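Local coordinates for protein galactose mutarotase related enzyme (Lactobacillus acidophilus, PDB 3DCD) that probably binds a carbohydrate and may act as an isomerase of the aldose 1-epimerase (galactose mutarotase) family, though its own substrate and function are not established, at residues Leu95-Glu99 against Glu100-Val104; Tyr291-Thr294 against Thr295-Lys299; Ser178-Trp181 against Asn182-Ser185. All coordinates share one frame; numbering follows the deposited sequence.

Contact 1. Residues Leu95-Glu99 against Glu100-Val104; sequences LKDNE and ETRKV
D97 OD1 is gripped by two cations: R102 NH1 reaches it at 2.6 Å in a salt bridge, and K108 NZ forms a second one with the same oxygen. The R102 bond is bent, with an N-H...O angle of 140°. OD1 lies close to the guanidinium plane, at its edge, whereas the arginine comes to the anti side of the carboxylate, whose plane is turned 75° from that of the guanidinium. A bend at chi3 folds the arginine back over the chain, so that the guanidinium lies with one face on the peptide between N98 and E99, N98 O standing over its centre. Meanwhile D97 OD2 accepts from F109 N on the neighbouring strand.

N98 and T101 form a capping box at the start of helix 99-104. T101 N donates to N98 OD1 at 2.9 Å, nearly straight at 163° but tilted from the plane of the side-chain carbonyl, and N98 N returns the bond to T101 OG1 at 3.0 Å. N98 CG and T101 OG1 both lie between the backbone N and the carbonyl carbon of their own residues, which brings N98 OD1 and T101 OG1 each to the other residue's amide. The first helical turn follows with R102 N to N98 O at 3.0 Å, while K103 N to E99 O is weak. Within the helix, K103 NZ bridges to E100 OE2 at 2.7 Å, on the syn side of that carboxylate.

A leucine in place of R102 would probably leave D97 with K108 as its remaining cationic partner and the N98-E99 peptide without its flat cover. The capping box thus pairs the N98 and T101 amides with side-chain oxygens, and the doubly bridged D97 ties the helix start to K108 and to the first residue of strand 109-118.

Contact 2. Residues Tyr291-Thr294 against Thr295-Lys299; sequences YHST and TDEVK
E297 folds back from the C-terminal tail against H292 and S293, where the last strand of the nine-stranded antiparallel sheet, 282-292, ends in a turn; E297 is itself the centre of an inverse gamma turn. Its CB points toward the strand end. With CG anti to the carbonyl carbon (chi1 -64°), that methylene is carried over one face of the H292 imidazole, 3.7 Å from the ring centroid and 15° off the normal, a CH-pi contact displaced toward the NE2-CD2 side. A bend at chi2 swings CD past the ring to S293, leaving the carboxylate plane steep to the imidazole, 79° apart.

At the tip the two oxygens part company. OE1 bonds to S26 OG on strand 20-26. OE2 takes two donors from one residue: S293 N at 2.7 Å on the anti side, and S293 OG at 2.5 Å from above the carboxylate plane. The serine hydroxyl, also hydrogen-bonded to T29 OG1, is thereby clamped between tail and neighbouring loop, and the short distances suggest a firm hold on the carboxylate.

H292 has its own restraint. Its ND1 donates to S293 O at 2.8 Å, in the carbonyl plane on a lone pair and close to the ring plane, which fixes the rotation of the imidazole that E297 covers. T294 OG1 turns to E31, and D296 pairs with K224. Obliquely to the same ring, T295 O stands 3.2 Å from H292 CE1.

Contact 3. Residues Ser178-Trp181 against Asn182-Ser185; sequences SLDW and NNRS
W181 and R184 meet by stacking. The indole and guanidinium planes lie 14° apart with centres 4.7 Å from each other, the two side chains running side by side in the same direction. The closer touch is aliphatic: R184 CD sits over the middle of the six-membered ring, 3.4 Å from its centroid and 8° off the normal, a CH-pi contact. A bend at chi3 then lets NE and the guanidinium continue over the CZ2 side of the indole. R184 NE forms a salt bridge with E208, while W181 also has a cation-pi contact with R261 and an edge-to-face contact with Y272.

A side-chain hydrogen bond holds the other flank. N183 ND2 donates to D180 OD2 at 2.9 Å, nearly straight at 167°. The acceptor lies in the amide plane of N183, and the donor comes to the syn side of the carboxylate, though well out of its plane. The torsion that sets CG of D180 anti to its amide nitrogen turns the carboxylate to N183. Along the backbone, N183 N bonds to D180 O at 3.0 Å and R184 N to W181 O at 3.1 Å, both donors arriving above the carbonyl planes; W181 and N182 form a short 3-10 turn.

Two waters supply bridges. One accepts from N182 N at 2.8 Å and donates to D180 OD1. The other accepts from R184 NH1 at 3.0 Å, in the guanidinium plane, and donates to W181 O at 2.9 Å.

The connection between strands 178-179 and 185-187 is therefore held by a carboxylate-amide bond on one flank and a stacked cation on the other, the arginine using its flat surface for the indole and its N-H groups for E208 and water.

In the fold
All three contacts are local and far from the centre of the chain, and none touches another. Nearest atoms are about 21 Å apart between contact 1 and contact 2, about 17 Å between contact 1 and contact 3, and about 25 Å between contact 2 and contact 3. Contacts 1 and 2 follow strands 90-96 and 282-292 of the same nine-stranded sheet, on opposite sides of the chain's centre, whereas contact 3 joins the outer strands of a separate three-stranded sheet. Contacts 1 and 3 are surface turns; contact 2 is partly buried. Their chemistry differs accordingly: helix capping with ion pairs in contact 1, a carboxylate held by serine in contact 2, and cation stacking with water bridges in contact 3.

Contact 1. Residues Leu95-Glu99 against Glu100-Val104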
# COMPACT_ATOMS: atom_id res chain seq x y z
N LEU A 95 13.17 -8.24 -7.46
CA LEU A 95 13.04 -9.56 -6.85
C LEU A 95 12.61 -10.57 -7.92
O LEU A 95 11.64 -10.35 -8.65
CB LEU A 95 12.02 -9.54 -5.71
CG LEU A 95 11.66 -10.88 -5.04
CD1 LEU A 95 12.86 -11.45 -4.25
CD2 LEU A 95 10.41 -10.76 -4.16
N LYS A 96 13.36 -11.68 -8.00
CA LYS A 96 13.00 -12.79 -8.86
C LYS A 96 12.52 -13.95 -7.99
O LYS A 96 12.82 -14.02 -6.79
CB LYS A 96 14.19 -13.24 -9.69
CG LYS A 96 14.69 -12.20 -10.70
CD LYS A 96 15.95 -12.65 -11.40
CE LYS A 96 16.42 -11.56 -12.34
NZ LYS A 96 17.66 -11.92 -13.07
N ASP A 97 11.79 -14.87 -8.61
CA ASP A 97 11.43 -16.12 -7.97
C ASP A 97 12.69 -16.88 -7.57
O ASP A 97 13.73 -16.78 -8.22
CB ASP A 97 10.55 -16.98 -8.89
CG ASP A 97 11.27 -17.40 -10.17
OD1 ASP A 97 11.75 -18.55 -10.23
OD2 ASP A 97 11.36 -16.60 -11.12
N ASN A 98 12.59 -17.62 -6.48
CA ASN A 98 13.68 -18.49 -6.05
C ASN A 98 13.08 -19.79 -5.56
O ASN A 98 11.85 -19.96 -5.60
CB ASN A 98 14.54 -17.81 -4.96
CG ASN A 98 13.70 -17.26 -3.81
OD1 ASN A 98 12.91 -17.97 -3.22
ND2 ASN A 98 13.85 -15.97 -3.52
N GLU A 99 13.93 -20.70 -5.08
CA GLU A 99 13.48 -22.00 -4.59
C GLU A 99 12.38 -21.87 -3.53
O GLU A 99 11.39 -22.61 -3.58
CB GLU A 99 14.66 -22.83 -4.05
CG GLU A 99 14.34 -24.30 -3.92
CD GLU A 99 15.56 -25.18 -3.67
OE1 GLU A 99 16.68 -24.66 -3.43
OE2 GLU A 99 15.40 -26.41 -3.73
N GLU A 100 12.53 -20.89 -2.64
CA GLU A 100 11.57 -20.65 -1.56
C GLU A 100 10.24 -20.06 -2.03
O GLU A 100 9.17 -20.52 -1.61
CB GLU A 100 12.17 -19.75 -0.48
CG GLU A 100 13.21 -20.44 0.39
CD GLU A 100 12.68 -21.75 0.96
OE1 GLU A 100 11.68 -21.71 1.71
OE2 GLU A 100 13.26 -22.81 0.65
N THR A 101 10.28 -19.03 -2.87
CA THR A 101 9.02 -18.45 -3.35
C THR A 101 8.23 -19.47 -4.17
O THR A 101 6.99 -19.51 -4.09
CB THR A 101 9.20 -17.17 -4.18
OG1 THR A 101 9.83 -17.50 -5.43
CG2 THR A 101 10.01 -16.12 -3.42
N ARG A 102 8.94 -20.29 -4.94
CA ARG A 102 8.29 -21.28 -5.80
C ARG A 102 7.52 -22.35 -5.01
O ARG A 102 6.56 -22.93 -5.52
CB ARG A 102 9.28 -21.89 -6.79
CG ARG A 102 9.62 -20.93 -7.95
CD ARG A 102 10.39 -21.61 -9.09
NE ARG A 102 11.62 -22.26 -8.64
CZ ARG A 102 12.80 -21.65 -8.54
NH1 ARG A 102 12.93 -20.38 -8.86
NH2 ARG A 102 13.86 -22.32 -8.11
N LYS A 103 7.92 -22.56 -3.75
CA LYS A 103 7.25 -23.50 -2.85
C LYS A 103 5.83 -23.07 -2.45
O LYS A 103 4.96 -23.92 -2.18
CB LYS A 103 8.07 -23.66 -1.57
CG LYS A 103 9.35 -24.49 -1.72
CD LYS A 103 10.06 -24.52 -0.37
CE LYS A 103 11.29 -25.39 -0.39
NZ LYS A 103 12.02 -25.21 0.89
N VAL A 104 5.61 -21.76 -2.40
CA VAL A 104 4.34 -21.18 -1.95
C VAL A 104 3.61 -20.49 -3.09
O VAL A 104 2.48 -20.02 -2.93
CB VAL A 104 4.55 -20.17 -0.76
CG1 VAL A 104 5.23 -20.85 0.42
CG2 VAL A 104 5.35 -18.95 -1.20

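Contact 2. Residues Tyr291-Thr294 against Thr295-Lys299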
# COMPACT_ATOMS: atom_id res chain seq x y z
N TYR A 291 3.99 15.26 -0.05
CA TYR A 291 4.07 15.54 1.37
C TYR A 291 4.20 17.03 1.65
O TYR A 291 5.00 17.72 1.00
CB TYR A 291 5.28 14.84 1.97
CG TYR A 291 5.42 13.39 1.55
CD1 TYR A 291 4.84 12.37 2.30
CD2 TYR A 291 6.12 13.05 0.40
CE1 TYR A 291 4.96 11.01 1.91
CE2 TYR A 291 6.24 11.71 0.00
CZ TYR A 291 5.66 10.70 0.77
OH TYR A 291 5.80 9.40 0.37
N HIS A 292 3.45 17.50 2.63
CA HIS A 292 3.58 18.88 3.12
C HIS A 292 3.59 18.88 4.65
O HIS A 292 2.73 18.24 5.28
CB HIS A 292 2.48 19.79 2.59
CG HIS A 292 2.82 21.25 2.73
ND1 HIS A 292 2.86 21.89 3.95
CD2 HIS A 292 3.17 22.17 1.80
CE1 HIS A 292 3.21 23.16 3.76
NE2 HIS A 292 3.39 23.35 2.46
N SER A 293 4.59 19.58 5.20
CA SER A 293 4.77 19.70 6.64
C SER A 293 3.67 20.50 7.33
O SER A 293 2.89 21.19 6.69
CB SER A 293 6.12 20.37 6.92
OG SER A 293 7.19 19.57 6.40
N THR A 294 3.66 20.46 8.65
CA THR A 294 2.73 21.29 9.42
C THR A 294 2.98 22.78 9.16
O THR A 294 2.10 23.61 9.37
CB THR A 294 2.87 21.02 10.91
OG1 THR A 294 4.19 21.38 11.33
CG2 THR A 294 2.62 19.54 11.21
N THR A 295 4.21 23.12 8.76
CA THR A 295 4.61 24.51 8.46
C THR A 295 5.06 24.63 7.00
O THR A 295 5.08 23.62 6.29
CB THR A 295 5.70 25.00 9.42
OG1 THR A 295 6.84 24.13 9.33
CG2 THR A 295 5.17 25.03 10.87
N ASP A 296 5.39 25.85 6.56
CA ASP A 296 5.72 26.12 5.14
C ASP A 296 6.94 25.34 4.67
O ASP A 296 7.90 25.19 5.41
CB ASP A 296 6.00 27.60 4.92
CG ASP A 296 4.74 28.43 4.83
OD1 ASP A 296 3.63 27.86 4.86
OD2 ASP A 296 4.88 29.67 4.72
N GLU A 297 6.90 24.87 3.42
CA GLU A 297 8.03 24.16 2.84
C GLU A 297 8.96 25.17 2.19
O GLU A 297 9.02 25.31 0.97
CB GLU A 297 7.58 23.09 1.84
CG GLU A 297 6.74 21.94 2.47
CD GLU A 297 7.58 20.98 3.33
OE1 GLU A 297 8.82 21.14 3.41
OE2 GLU A 297 6.98 20.08 3.95
N VAL A 298 9.68 25.90 3.04
CA VAL A 298 10.58 26.97 2.61
C VAL A 298 11.81 26.90 3.51
O VAL A 298 11.74 26.28 4.58
CB VAL A 298 9.92 28.37 2.77
CG1 VAL A 298 8.66 28.48 1.89
CG2 VAL A 298 9.58 28.67 4.23
N LYS A 299 12.91 27.52 3.09
CA LYS A 299 14.11 27.65 3.93
C LYS A 299 13.75 28.54 5.12
O LYS A 299 13.13 29.58 4.95
CB LYS A 299 15.27 28.29 3.16
CG LYS A 299 15.63 27.61 1.81
CD LYS A 299 16.77 28.41 1.11
CE LYS A 299 16.28 29.80 0.64
NZ LYS A 299 17.40 30.78 0.47

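Contact 3. Residues Ser178-Trp181 against Asn182-Ser185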
# COMPACT_ATOMS: atom_id res chain seq x y z
N SER A 178 -11.86 -11.70 5.70
CA SER A 178 -12.42 -11.95 4.37
C SER A 178 -13.40 -10.85 4.01
O SER A 178 -13.94 -10.18 4.91
CB SER A 178 -13.11 -13.29 4.32
OG SER A 178 -12.15 -14.34 4.40
N LEU A 179 -13.64 -10.66 2.72
CA LEU A 179 -14.66 -9.69 2.26
C LEU A 179 -16.09 -10.15 2.60
O LEU A 179 -16.55 -11.20 2.14
CB LEU A 179 -14.52 -9.36 0.76
CG LEU A 179 -13.14 -9.05 0.15
CD1 LEU A 179 -13.28 -8.67 -1.33
CD2 LEU A 179 -12.43 -7.93 0.91
N ASP A 180 -16.77 -9.34 3.41
CA ASP A 180 -18.16 -9.55 3.77
C ASP A 180 -19.01 -9.04 2.59
O ASP A 180 -19.69 -8.01 2.65
CB ASP A 180 -18.44 -8.80 5.09
CG ASP A 180 -19.83 -9.04 5.62
OD1 ASP A 180 -20.49 -10.03 5.23
OD2 ASP A 180 -20.25 -8.22 6.45
N TRP A 181 -18.94 -9.80 1.50
CA TRP A 181 -19.39 -9.33 0.20
C TRP A 181 -20.81 -8.79 0.20
O TRP A 181 -21.07 -7.73 -0.37
CB TRP A 181 -19.23 -10.42 -0.87
CG TRP A 181 -19.43 -9.84 -2.24
CD1 TRP A 181 -20.57 -9.87 -2.98
CD2 TRP A 181 -18.48 -9.06 -2.98
NE1 TRP A 181 -20.39 -9.16 -4.15
CE2 TRP A 181 -19.11 -8.67 -4.18
CE3 TRP A 181 -17.15 -8.67 -2.75
CZ2 TRP A 181 -18.45 -7.91 -5.15
CZ3 TRP A 181 -16.50 -7.92 -3.71
CH2 TRP A 181 -17.16 -7.54 -4.90
N ASN A 182 -21.73 -9.50 0.85
CA ASN A 182 -23.14 -9.11 0.76
C ASN A 182 -23.50 -7.85 1.52
O ASN A 182 -24.63 -7.35 1.40
CB ASN A 182 -24.06 -10.26 1.14
CG ASN A 182 -24.19 -11.30 0.01
OD1 ASN A 182 -24.45 -12.49 0.28
ND2 ASN A 182 -24.02 -10.86 -1.24
N ASN A 183 -22.55 -7.34 2.29
CA ASN A 183 -22.71 -6.08 2.99
C ASN A 183 -22.00 -4.89 2.36
O ASN A 183 -21.83 -3.85 3.00
CB ASN A 183 -22.35 -6.26 4.47
CG ASN A 183 -23.44 -6.98 5.23
OD1 ASN A 183 -24.62 -6.81 4.92
ND2 ASN A 183 -23.07 -7.79 6.21
N ARG A 184 -21.59 -5.02 1.10
CA ARG A 184 -21.11 -3.86 0.35
C ARG A 184 -22.20 -2.80 0.36
O ARG A 184 -23.40 -3.14 0.26
CB ARG A 184 -20.81 -4.24 -1.09
CG ARG A 184 -19.44 -4.88 -1.29
CD ARG A 184 -19.35 -5.53 -2.66
NE ARG A 184 -19.33 -4.57 -3.77
CZ ARG A 184 -20.30 -4.44 -4.69
NH1 ARG A 184 -21.40 -5.19 -4.64
NH2 ARG A 184 -20.17 -3.54 -5.66
N SER A 185 -21.82 -1.54 0.53
CA SER A 185 -22.80 -0.46 0.59
C SER A 185 -22.15 0.83 0.12
O SER A 185 -20.93 0.96 0.24
CB SER A 185 -23.33 -0.29 2.02
OG SER A 185 -22.31 0.18 2.89
O HOH W 1 -21.37 -11.68 2.54
O HOH W 2 -22.63 -7.01 -2.66